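Side-chain contacts in DNA polymerase epsilon subunit 3 (Drosophila melanogaster, PDB 2BYK), which serves as an accessory subunit of DNA polymerase epsilon and, as a histone-fold heterodimer with Chrac-16, binds DNA and promotes nucleosome sliding by remodelling complexes: residues Ala54-Lys58 against Gln59-Thr63; Ala45-Val48 against Thr49-Thr53; Ser28-Lys31 against Glu32-Ala35. One frame throughout, in Å; residues are numbered along the deposited sequence.

Interaction 1 (Ala54-Lys58 against Gln59-Thr63); sequences ALAHK and QNHKT
Leu55 meets Gln59 one turn on, chiefly through its backbone: Gln59 CG sits 3.3 Å from Leu55 O, and Gln59 N sends that same carbonyl oxygen only a weak, long bond. Ala56 has the more decisive role. Ala56 O accepts from His61 N at 3.0 Å, with a C=O...N angle of 168°, although the N-H itself points less directly (138°). The methyl of Ala56 meets both the imidazole, His61 CE1 lying 4.1 Å from Ala56 CB, and the backbone of Thr63, whose O is 3.9 Å from that CB. The His61 ring is brought back toward Ala56 by its CG standing between the backbone N and the carbonyl carbon (chi1 64°). His57 O takes a weak bond from Asn60 N at 2.7 Å. Together, the six-to-one bond to Ala56, the weaker one to His57 and the left-handed backbone of Asn60 meet the definition of a Schellman motif closing a helix. Beyond this turn the chain heads for helix 66-75, which packs on Leu55 through Gln71 and Thr72, while its Asp68 touches Ala56 and accepts a weak hydrogen bond from His61 NE2.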
loop_
_atom_site.group_PDB
_atom_site.type_symbol
_atom_site.label_atom_id
_atom_site.label_comp_id
_atom_site.label_asym_id
_atom_site.label_seq_id
_atom_site.Cartn_x
_atom_site.Cartn_y
_atom_site.Cartn_z
ATOM N N ALA B 54 4.822 3.256 15.559
ATOM C CA ALA B 54 4.643 2.494 16.786
ATOM C C ALA B 54 5.840 1.584 17.027
ATOM O O ALA B 54 6.447 1.628 18.094
ATOM C CB ALA B 54 3.379 1.674 16.694
ATOM N N LEU B 55 6.172 0.769 16.025
ATOM C CA LEU B 55 7.294 -0.172 16.091
ATOM C C LEU B 55 8.618 0.527 16.391
ATOM O O LEU B 55 9.486 -0.016 17.076
ATOM C CB LEU B 55 7.401 -0.931 14.769
ATOM C CG LEU B 55 8.508 -1.974 14.662
ATOM C CD1 LEU B 55 8.355 -3.014 15.759
ATOM C CD2 LEU B 55 8.435 -2.621 13.298
ATOM N N ALA B 56 8.762 1.735 15.867
ATOM C CA ALA B 56 9.961 2.524 16.082
ATOM C C ALA B 56 10.103 2.944 17.550
ATOM O O ALA B 56 11.213 3.124 18.034
ATOM C CB ALA B 56 9.938 3.749 15.179
ATOM N N HIS B 57 8.987 3.106 18.258
ATOM C CA HIS B 57 9.053 3.495 19.667
ATOM C C HIS B 57 9.214 2.273 20.564
ATOM O O HIS B 57 9.740 2.388 21.668
ATOM C CB HIS B 57 7.806 4.292 20.086
ATOM C CG HIS B 57 7.800 4.696 21.535
ATOM N ND1 HIS B 57 7.433 3.836 22.551
ATOM C CD2 HIS B 57 8.119 5.868 22.137
ATOM C CE1 HIS B 57 7.526 4.460 23.713
ATOM N NE2 HIS B 57 7.941 5.695 23.489
ATOM N N LYS B 58 8.770 1.108 20.089
ATOM C CA LYS B 58 8.885 -0.138 20.860
ATOM C C LYS B 58 10.361 -0.511 20.983
ATOM O O LYS B 58 10.752 -1.297 21.849
ATOM C CB LYS B 58 8.122 -1.285 20.174
ATOM C CG LYS B 58 8.090 -2.591 20.982
ATOM C CD LYS B 58 7.437 -3.756 20.224
ATOM C CE LYS B 58 8.298 -4.235 19.052
ATOM N NZ LYS B 58 7.722 -5.427 18.357
ATOM N N GLN B 59 11.169 0.062 20.095
ATOM C CA GLN B 59 12.607 -0.161 20.071
ATOM C C GLN B 59 13.192 1.194 20.440
ATOM O O GLN B 59 14.376 1.471 20.243
ATOM C CB GLN B 59 13.019 -0.588 18.666
ATOM C CG GLN B 59 12.156 -1.731 18.147
ATOM C CD GLN B 59 12.479 -2.130 16.727
ATOM O OE1 GLN B 59 12.315 -1.339 15.794
ATOM N NE2 GLN B 59 12.941 -3.365 16.551
ATOM N N ASN B 60 12.298 2.008 20.999
ATOM C CA ASN B 60 12.508 3.385 21.456
ATOM C C ASN B 60 13.550 4.273 20.766
ATOM O O ASN B 60 14.183 5.117 21.415
ATOM C CB ASN B 60 12.698 3.425 22.994
ATOM C CG ASN B 60 14.128 3.139 23.439
ATOM O OD1 ASN B 60 14.711 2.106 23.096
ATOM N ND2 ASN B 60 14.694 4.055 24.229
ATOM N N HIS B 61 13.720 4.106 19.450
ATOM C CA HIS B 61 14.649 4.961 18.724
ATOM C C HIS B 61 13.883 6.100 18.028
ATOM O O HIS B 61 12.751 5.930 17.559
ATOM C CB HIS B 61 15.544 4.161 17.740
ATOM C CG HIS B 61 14.813 3.475 16.624
ATOM N ND1 HIS B 61 14.037 2.351 16.815
ATOM C CD2 HIS B 61 14.809 3.709 15.290
ATOM C CE1 HIS B 61 13.591 1.920 15.647
ATOM N NE2 HIS B 61 14.046 2.727 14.705
ATOM N N LYS B 62 14.522 7.269 18.024
ATOM C CA LYS B 62 14.013 8.532 17.480
ATOM C C LYS B 62 13.182 8.585 16.176
ATOM O O LYS B 62 12.050 9.079 16.183
ATOM C CB LYS B 62 15.195 9.517 17.403
ATOM C CG LYS B 62 16.546 8.831 17.281
ATOM C CD LYS B 62 16.637 8.082 15.963
ATOM C CE LYS B 62 17.229 6.696 16.119
ATOM N NZ LYS B 62 18.586 6.738 16.712
ATOM N N THR B 63 13.727 8.080 15.071
ATOM C CA THR B 63 13.034 8.128 13.779
ATOM C C THR B 63 12.638 6.765 13.181
ATOM O O THR B 63 12.968 5.711 13.727
ATOM C CB THR B 63 13.909 8.895 12.762
ATOM O OG1 THR B 63 14.257 10.167 13.318
ATOM C CG2 THR B 63 13.175 9.110 11.449
#

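Interaction 2 (Ala45-Val48 against Thr49-Thr53); sequences AIFV and TSSST
The Phe47 ring lies beneath the hydroxyl of Ser51, whose OG stands over one face, offset toward the rim, 4.0 Å from Phe47 CD2. That hydroxyl is fixed by its own bond: OG donates to Phe47 O at 2.8 Å, arriving 41° out of the carbonyl plane, while Ser51 N donates to the same oxygen. Having OG anti to the carbonyl carbon and beside the backbone N (chi1 -57°) is what lets Ser51 fold back over the preceding turn. Two residues earlier, Thr49 does the same, its OG1 giving Ala45 O a bond of 2.7 Å; here Thr49 N and OG1 come to the oxygen from opposite faces of the carbonyl plane. A valine in place of Thr49 would probably leave Ala45 O with its backbone donor but without the second, hydroxyl bond. All this occurs within helix 31-58, the long central helix of the histone fold, where Phe47 stacks on an aromatic ring of the partner chain and Val48 packs on one of that chain's apolar side chains. Ser52, which is buried, spends its OG on Val48 O at 2.6 Å and makes a weak hydrogen bond with Thr72 OG1 of helix 66-75; Val48 CG1 lies alongside it, 3.8 Å from Ser52 OG. Thr53 OG1 extends the series by donating to Thr49 O at 2.7 Å.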
loop_
_atom_site.group_PDB
_atom_site.type_symbol
_atom_site.label_atom_id
_atom_site.label_comp_id
_atom_site.label_asym_id
_atom_site.label_seq_id
_atom_site.Cartn_x
_atom_site.Cartn_y
_atom_site.Cartn_z
ATOM N N ALA B 45 -1.508 3.715 3.506
ATOM C CA ALA B 45 -0.340 4.517 3.814
ATOM C C ALA B 45 -0.341 5.112 5.234
ATOM O O ALA B 45 0.691 5.086 5.914
ATOM C CB ALA B 45 -0.191 5.603 2.776
ATOM N N ILE B 46 -1.485 5.634 5.684
ATOM C CA ILE B 46 -1.593 6.229 7.024
ATOM C C ILE B 46 -1.388 5.156 8.075
ATOM O O ILE B 46 -0.684 5.354 9.066
ATOM C CB ILE B 46 -2.981 6.854 7.273
ATOM C CG1 ILE B 46 -3.244 7.989 6.293
ATOM C CG2 ILE B 46 -3.049 7.417 8.679
ATOM C CD1 ILE B 46 -4.640 8.545 6.407
ATOM N N PHE B 47 -2.027 4.020 7.838
ATOM C CA PHE B 47 -1.949 2.878 8.724
ATOM C C PHE B 47 -0.508 2.394 8.881
ATOM O O PHE B 47 -0.042 2.196 10.005
ATOM C CB PHE B 47 -2.805 1.749 8.159
ATOM C CG PHE B 47 -3.048 0.617 9.125
ATOM C CD1 PHE B 47 -3.143 -0.701 8.658
ATOM C CD2 PHE B 47 -3.256 0.865 10.481
ATOM C CE1 PHE B 47 -3.445 -1.752 9.523
ATOM C CE2 PHE B 47 -3.562 -0.181 11.359
ATOM C CZ PHE B 47 -3.657 -1.493 10.874
ATOM N N VAL B 48 0.191 2.205 7.755
ATOM C CA VAL B 48 1.579 1.722 7.765
ATOM C C VAL B 48 2.532 2.693 8.456
ATOM O O VAL B 48 3.467 2.279 9.145
ATOM C CB VAL B 48 2.098 1.444 6.334
ATOM C CG1 VAL B 48 3.541 0.969 6.383
ATOM C CG2 VAL B 48 1.245 0.391 5.677
ATOM N N THR B 49 2.300 3.983 8.268
ATOM C CA THR B 49 3.134 4.981 8.910
ATOM C C THR B 49 2.819 4.937 10.396
ATOM O O THR B 49 3.715 4.880 11.233
ATOM C CB THR B 49 2.816 6.363 8.384
ATOM O OG1 THR B 49 2.888 6.338 6.958
ATOM C CG2 THR B 49 3.806 7.386 8.932
ATOM N N SER B 50 1.528 4.970 10.709
ATOM C CA SER B 50 1.055 4.910 12.085
ATOM C C SER B 50 1.738 3.728 12.778
ATOM O O SER B 50 2.345 3.872 13.842
ATOM C CB SER B 50 -0.467 4.724 12.084
ATOM O OG SER B 50 -0.976 4.544 13.392
ATOM N N SER B 51 1.651 2.561 12.147
ATOM C CA SER B 51 2.250 1.343 12.680
ATOM C C SER B 51 3.769 1.416 12.762
ATOM O O SER B 51 4.340 1.132 13.813
ATOM C CB SER B 51 1.858 0.140 11.823
ATOM O OG SER B 51 0.452 0.008 11.746
ATOM N N SER B 52 4.420 1.778 11.656
ATOM C CA SER B 52 5.879 1.876 11.622
ATOM C C SER B 52 6.372 2.809 12.716
ATOM O O SER B 52 7.452 2.609 13.281
ATOM C CB SER B 52 6.346 2.383 10.261
ATOM O OG SER B 52 5.934 1.495 9.244
ATOM N N THR B 53 5.569 3.831 13.002
ATOM C CA THR B 53 5.878 4.809 14.040
ATOM C C THR B 53 5.836 4.099 15.387
ATOM O O THR B 53 6.696 4.310 16.246
ATOM C CB THR B 53 4.840 5.952 14.065
ATOM O OG1 THR B 53 4.901 6.683 12.838
ATOM C CG2 THR B 53 5.116 6.900 15.216
#

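Interaction 3 (Ser28-Lys31 against Glu32-Ala35); sequences SVSK and EARA. With SO4 (sulfate ion), chain F.
Arg34 lays its side chain back across Val29, and each step of it meets something different. Its CB lies near the carbonyl oxygen of Ser30, 3.8 Å away, the same oxygen that accepts a nearly straight bond from Arg34 N (N-H...O 176°). CG presses on the valine, 3.3 Å from Val29 CG1, and CD continues past Val29 CB. A bend at chi3 (-72°) then turns the guanidinium so that one face lies over Val29 O, which is 3.3 Å above the plane of the Arg34 group and displaced toward its rim. Although NE is the guanidinium atom nearest this oxygen, its angle is too poor for a hydrogen bond. At the edge of the group, Lys31 CG comes within 4.3 Å of Arg34 NH2.

Val29 CG1 also touches Ala33 CB, a close apolar contact at 3.2 Å, and Ile19 of helix 14-22 packs on both Val29 and Arg34. Ser30 OG stands between its own backbone N and carbonyl carbon, and there it accepts from Ala33 N at 3.2 Å (158°). The same Ser30 OG donates to O2 of the sulfate, probably from the crystallisation liquor, at 3.1 Å. One amide near the helix start is thereby satisfied by a side chain, and the positive end of the helix dipole may help hold the anion, which residues of the partner chain also bind.

Ser30 is thus a serine N-cap, introducing helix 31-58 directly after the short strand 28-29. That strand pairs in parallel with one from the partner chain, the loop-to-loop pairing characteristic of histone-fold heterodimers.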
loop_
_atom_site.group_PDB
_atom_site.type_symbol
_atom_site.label_atom_id
_atom_site.label_comp_id
_atom_site.label_asym_id
_atom_site.label_seq_id
_atom_site.Cartn_x
_atom_site.Cartn_y
_atom_site.Cartn_z
ATOM N N SER B 28 -11.735 -4.236 -16.826
ATOM C CA SER B 28 -12.145 -2.857 -16.545
ATOM C C SER B 28 -12.519 -2.611 -15.077
ATOM O O SER B 28 -12.855 -3.548 -14.350
ATOM C CB SER B 28 -13.320 -2.470 -17.445
ATOM O OG SER B 28 -14.417 -3.355 -17.294
ATOM N N VAL B 29 -12.450 -1.351 -14.645
ATOM C CA VAL B 29 -12.796 -0.982 -13.268
ATOM C C VAL B 29 -13.789 0.170 -13.302
ATOM O O VAL B 29 -13.547 1.179 -13.960
ATOM C CB VAL B 29 -11.570 -0.503 -12.456
ATOM C CG1 VAL B 29 -11.864 -0.597 -10.961
ATOM C CG2 VAL B 29 -10.351 -1.313 -12.823
ATOM N N SER B 30 -14.897 0.019 -12.586
ATOM C CA SER B 30 -15.922 1.057 -12.543
ATOM C C SER B 30 -15.418 2.303 -11.830
ATOM O O SER B 30 -14.521 2.239 -10.984
ATOM C CB SER B 30 -17.192 0.538 -11.853
ATOM O OG SER B 30 -16.952 0.162 -10.509
ATOM N N LYS B 31 -16.000 3.440 -12.195
ATOM C CA LYS B 31 -15.634 4.720 -11.611
ATOM C C LYS B 31 -15.725 4.600 -10.099
ATOM O O LYS B 31 -15.040 5.295 -9.358
ATOM C CB LYS B 31 -16.581 5.810 -12.134
ATOM C CG LYS B 31 -16.765 5.741 -13.658
ATOM C CD LYS B 31 -17.225 7.064 -14.286
ATOM C CE LYS B 31 -17.081 7.020 -15.819
ATOM N NZ LYS B 31 -17.265 8.355 -16.475
ATOM N N GLU B 32 -16.561 3.675 -9.656
ATOM C CA GLU B 32 -16.787 3.431 -8.243
ATOM C C GLU B 32 -15.649 2.647 -7.575
ATOM O O GLU B 32 -15.156 3.030 -6.508
ATOM C CB GLU B 32 -18.112 2.677 -8.094
ATOM C CG GLU B 32 -18.722 2.725 -6.711
ATOM C CD GLU B 32 -18.830 4.143 -6.204
ATOM O OE1 GLU B 32 -17.790 4.709 -5.799
ATOM O OE2 GLU B 32 -19.948 4.700 -6.230
ATOM N N ALA B 33 -15.241 1.549 -8.210
ATOM C CA ALA B 33 -14.181 0.689 -7.689
ATOM C C ALA B 33 -12.860 1.431 -7.599
ATOM O O ALA B 33 -12.143 1.323 -6.601
ATOM C CB ALA B 33 -14.027 -0.553 -8.569
ATOM N N ARG B 34 -12.536 2.186 -8.642
ATOM C CA ARG B 34 -11.296 2.941 -8.649
ATOM C C ARG B 34 -11.252 3.968 -7.520
ATOM O O ARG B 34 -10.188 4.264 -6.979
ATOM C CB ARG B 34 -11.113 3.597 -10.013
ATOM C CG ARG B 34 -10.992 2.553 -11.110
ATOM C CD ARG B 34 -10.608 3.129 -12.464
ATOM N NE ARG B 34 -11.700 3.876 -13.089
ATOM C CZ ARG B 34 -11.665 4.365 -14.329
ATOM N NH1 ARG B 34 -10.585 4.188 -15.096
ATOM N NH2 ARG B 34 -12.712 5.036 -14.805
ATOM N N ALA B 35 -12.419 4.487 -7.149
ATOM C CA ALA B 35 -12.520 5.470 -6.075
ATOM C C ALA B 35 -12.170 4.805 -4.764
ATOM O O ALA B 35 -11.401 5.348 -3.969
ATOM C CB ALA B 35 -13.918 6.019 -6.009
HETATM S S SO4 F . -20.535 -0.244 -9.298
HETATM O O1 SO4 F . -20.150 0.644 -10.398
HETATM O O2 SO4 F . -19.303 -0.679 -8.628
HETATM O O3 SO4 F . -21.396 0.474 -8.323
HETATM O O4 SO4 F . -21.250 -1.407 -9.865
#

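How the interactions relate
All three interactions involve helix 31-58 and follow one another in series along the chain. Interaction 3 starts the helix, interaction 2 lies along its shaft and interaction 1 finishes it, so a capping serine at one end is matched by a Schellman turn at the other. Interactions 1 and 2 adjoin in sequence, their centres about 12 Å apart, and both lean on helix 66-75, Thr72 touching each. Interaction 3 stands apart: its centre is about 26 Å from that of interaction 2 and about 38 Å from that of interaction 1, on the opposite side of the chain's centre from the latter. Among the three, the sulfate belongs to interaction 3, whereas the partner chain reaches them all.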